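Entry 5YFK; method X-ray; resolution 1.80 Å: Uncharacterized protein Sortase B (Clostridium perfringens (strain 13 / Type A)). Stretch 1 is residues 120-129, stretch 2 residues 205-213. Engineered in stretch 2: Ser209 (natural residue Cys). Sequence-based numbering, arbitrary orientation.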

# COMPACT_ATOMS: atom_id res chain seq x y z
N MET A 120 5.13 7.81 -7.01
CA MET A 120 3.99 6.97 -6.60
C MET A 120 4.52 5.63 -6.11
O MET A 120 5.35 5.61 -5.19
N PHE A 121 4.09 4.53 -6.71
CA PHE A 121 4.55 3.17 -6.29
C PHE A 121 5.68 2.61 -7.18
O PHE A 121 6.05 1.42 -7.05
N ALA A 122 6.37 3.47 -7.94
CA ALA A 122 7.50 3.01 -8.75
C ALA A 122 8.45 2.17 -7.91
O ALA A 122 8.94 1.13 -8.33
N GLN A 123 8.78 2.66 -6.71
CA GLN A 123 9.83 2.03 -5.92
C GLN A 123 9.49 0.72 -5.29
O GLN A 123 10.38 0.02 -4.80
N ILE A 124 8.24 0.28 -5.44
CA ILE A 124 7.91 -1.11 -5.10
C ILE A 124 8.77 -2.12 -5.86
O ILE A 124 9.17 -3.18 -5.32
N LYS A 125 9.24 -1.71 -7.02
CA LYS A 125 10.04 -2.59 -7.88
C LYS A 125 11.42 -2.91 -7.25
O LYS A 125 11.98 -4.00 -7.46
N HIS A 126 11.78 -2.14 -6.23
CA HIS A 126 13.10 -2.32 -5.61
C HIS A 126 13.07 -3.60 -4.80
O HIS A 126 14.10 -4.21 -4.55
N PHE A 127 11.88 -4.01 -4.37
CA PHE A 127 11.76 -5.20 -3.54
C PHE A 127 12.05 -6.49 -4.30
O PHE A 127 12.30 -7.53 -3.68
N LYS A 128 12.19 -6.40 -5.63
CA LYS A 128 12.57 -7.59 -6.43
C LYS A 128 14.06 -7.92 -6.34
O LYS A 128 14.50 -9.02 -6.73
N ASN A 129 14.81 -7.01 -5.74
CA ASN A 129 16.24 -7.19 -5.45
C ASN A 129 16.44 -7.74 -4.05
O ASN A 129 15.89 -7.21 -3.09
N THR A 205 -1.38 -5.64 1.24
CA THR A 205 -0.90 -5.97 -0.11
C THR A 205 -0.74 -4.69 -0.90
O THR A 205 -1.71 -3.94 -1.07
N LEU A 206 0.45 -4.48 -1.46
CA LEU A 206 0.72 -3.32 -2.29
C LEU A 206 0.94 -3.73 -3.72
O LEU A 206 1.72 -4.64 -3.98
N ILE A 207 0.22 -3.09 -4.63
CA ILE A 207 0.20 -3.49 -6.03
C ILE A 207 0.53 -2.33 -6.94
O ILE A 207 -0.12 -1.26 -6.89
N THR A 208 1.43 -2.60 -7.89
CA THR A 208 1.73 -1.67 -8.92
C THR A 208 1.97 -2.37 -10.27
O THR A 208 1.99 -3.60 -10.34
N SER A 209 2.18 -1.57 -11.32
CA SER A 209 2.52 -2.13 -12.61
C SER A 209 4.03 -2.25 -12.79
O SER A 209 4.80 -1.54 -12.16
N GLY A 210 4.46 -3.25 -13.57
CA GLY A 210 5.86 -3.36 -13.92
C GLY A 210 6.06 -3.45 -15.42
O GLY A 210 5.10 -3.46 -16.19
N TYR A 211 7.30 -3.29 -15.84
CA TYR A 211 7.60 -3.23 -17.26
C TYR A 211 8.57 -4.30 -17.75
O TYR A 211 8.94 -4.31 -18.92
N ASP A 212 8.80 -5.31 -16.93
CA ASP A 212 9.59 -6.46 -17.37
C ASP A 212 8.93 -7.22 -18.54
O ASP A 212 9.61 -7.91 -19.29
N PHE A 213 7.61 -7.27 -18.51
CA PHE A 213 6.82 -7.94 -19.54
C PHE A 213 5.49 -7.21 -19.62
O PHE A 213 5.13 -6.48 -18.69

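Stretch 1 packs against stretch 2 through an apolar patch on the strand and a charged pair in the loop that follows it. Phe121, Ile124 and Lys128 point toward stretch 2 and touch it; Met120 also starts toward it, but its end leads away. From stretch 2, Leu206, Thr208 and Asp212 point back. Ile207 and Ser209, the latter an engineered replacement of the natural Cys, point away.

Phe121, with chi1 at -95° between wells, brings its ring up to the strand. CE2 of Phe121 lies 4.0 Å from CB of Leu206, while CD2 of Phe121 meets the backbone O of Ile207 at 3.6 Å, near the ring plane, so that this carbonyl faces the ring edge. Ile124 (m, m) extends the patch: its CD1 is 3.9 Å from CD1 of Leu206, which adopts m, t. CB of Ile124 is 3.8 Å from CG2 of Thr208. Thr208 (t) points toward stretch 1 and presents that methyl to Ile124, and its OG1, 3.7 Å from CB of Phe121, finds its hydrogen bond elsewhere in the structure. The O of Phe121 is 3.7 Å from CG2 of Thr208, but its polar need is met within its own stretch, where it accepts from the N of Ile124 at 2.9 Å.

Polar pairing is concentrated beyond this patch. Lys128 (m, t, p, t) carries its ammonium to Asp212 (m), and NZ of Lys128 donates to OD2 of Asp212 at 2.8 Å in a salt bridge, the one direct hydrogen bond between the stretches. Water 1 sits beside the pair: it accepts from the backbone N of Asp212 at 2.9 Å and, weakly, from NZ of Lys128 at 3.2 Å. The same residue pair is thus joined both directly and through solvent, and the backbone amide of Asp212 is satisfied by the bridging water.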

# COMPACT_ATOMS: atom_id res chain seq x y z
CB MET A 120 2.96 6.82 -7.69
CG MET A 120 2.49 8.18 -8.24
SD MET A 120 2.15 9.49 -7.02
CE MET A 120 0.58 8.99 -6.34
CB PHE A 121 3.37 2.18 -6.25
CG PHE A 121 2.71 2.00 -4.89
CD1 PHE A 121 2.88 2.92 -3.86
CD2 PHE A 121 1.66 1.08 -4.76
CE1 PHE A 121 2.21 2.78 -2.64
CE2 PHE A 121 1.01 0.92 -3.54
CZ PHE A 121 1.27 1.78 -2.48
CB ALA A 122 8.25 4.19 -9.36
CB GLN A 123 10.42 3.01 -4.89
CG GLN A 123 11.22 4.08 -5.59
CD GLN A 123 12.17 4.82 -4.66
OE1 GLN A 123 12.19 4.58 -3.45
NE2 GLN A 123 12.81 5.84 -5.20
CB ILE A 124 6.41 -1.40 -5.37
CG1 ILE A 124 5.52 -0.51 -4.50
CG2 ILE A 124 6.12 -2.86 -5.18
CD1 ILE A 124 5.66 -0.65 -3.00
CB LYS A 125 10.20 -1.92 -9.25
CG LYS A 125 11.22 -0.79 -9.29
CD LYS A 125 11.20 -0.09 -10.64
CE LYS A 125 12.33 0.92 -10.76
NZ LYS A 125 13.58 0.27 -11.23
CB HIS A 126 13.44 -1.16 -4.70
CG HIS A 126 13.78 0.11 -5.41
ND1 HIS A 126 14.08 1.27 -4.74
CD2 HIS A 126 13.99 0.37 -6.73
CE1 HIS A 126 14.36 2.23 -5.62
NE2 HIS A 126 14.36 1.70 -6.82
CB PHE A 127 10.38 -5.23 -2.89
CG PHE A 127 10.26 -4.26 -1.76
CD1 PHE A 127 10.89 -4.52 -0.55
CD2 PHE A 127 9.66 -3.02 -1.95
CE1 PHE A 127 10.89 -3.60 0.47
CE2 PHE A 127 9.63 -2.10 -0.91
CZ PHE A 127 10.21 -2.40 0.31
CB LYS A 128 12.19 -7.39 -7.89
CG LYS A 128 10.68 -7.46 -8.14
CD LYS A 128 10.30 -6.71 -9.42
CE LYS A 128 10.98 -7.28 -10.64
NZ LYS A 128 10.72 -6.42 -11.82
CB ASN A 129 16.97 -5.84 -5.62
CG ASN A 129 18.42 -5.90 -5.14
OD1 ASN A 129 18.70 -5.93 -3.94
ND2 ASN A 129 19.35 -5.89 -6.08
CB THR A 205 -1.90 -6.89 -0.81
OG1 THR A 205 -2.10 -8.07 -0.02
CG2 THR A 205 -1.48 -7.24 -2.25
CB LEU A 206 1.98 -2.58 -1.80
CG LEU A 206 2.07 -2.23 -0.32
CD1 LEU A 206 3.37 -1.51 -0.02
CD2 LEU A 206 0.87 -1.42 0.14
CB ILE A 207 -1.16 -4.10 -6.43
CG1 ILE A 207 -1.40 -5.39 -5.62
CG2 ILE A 207 -1.18 -4.43 -7.91
CD1 ILE A 207 -2.84 -5.88 -5.70
CB THR A 208 2.90 -0.75 -8.54
OG1 THR A 208 2.97 0.34 -9.46
CG2 THR A 208 4.25 -1.45 -8.53
CB SER A 209 1.89 -1.31 -13.72
OG SER A 209 2.54 -0.06 -13.84
CB TYR A 211 8.13 -1.85 -17.59
CG TYR A 211 7.12 -0.80 -17.30
CD1 TYR A 211 6.07 -0.58 -18.17
CD2 TYR A 211 7.12 -0.13 -16.08
CE1 TYR A 211 5.07 0.33 -17.87
CE2 TYR A 211 6.08 0.71 -15.74
CZ TYR A 211 5.09 1.00 -16.67
OH TYR A 211 4.13 1.95 -16.40
CB ASP A 212 9.81 -7.43 -16.22
CG ASP A 212 10.95 -7.03 -15.34
OD1 ASP A 212 11.63 -6.05 -15.67
OD2 ASP A 212 11.12 -7.65 -14.27
CB PHE A 213 6.63 -9.43 -19.25
CG PHE A 213 6.07 -9.74 -17.87
CD1 PHE A 213 6.92 -10.10 -16.83
CD2 PHE A 213 4.70 -9.85 -17.68
CE1 PHE A 213 6.39 -10.45 -15.58
CE2 PHE A 213 4.17 -10.25 -16.44
CZ PHE A 213 5.02 -10.47 -15.37
O HOH W 1 8.55 -5.66 -14.08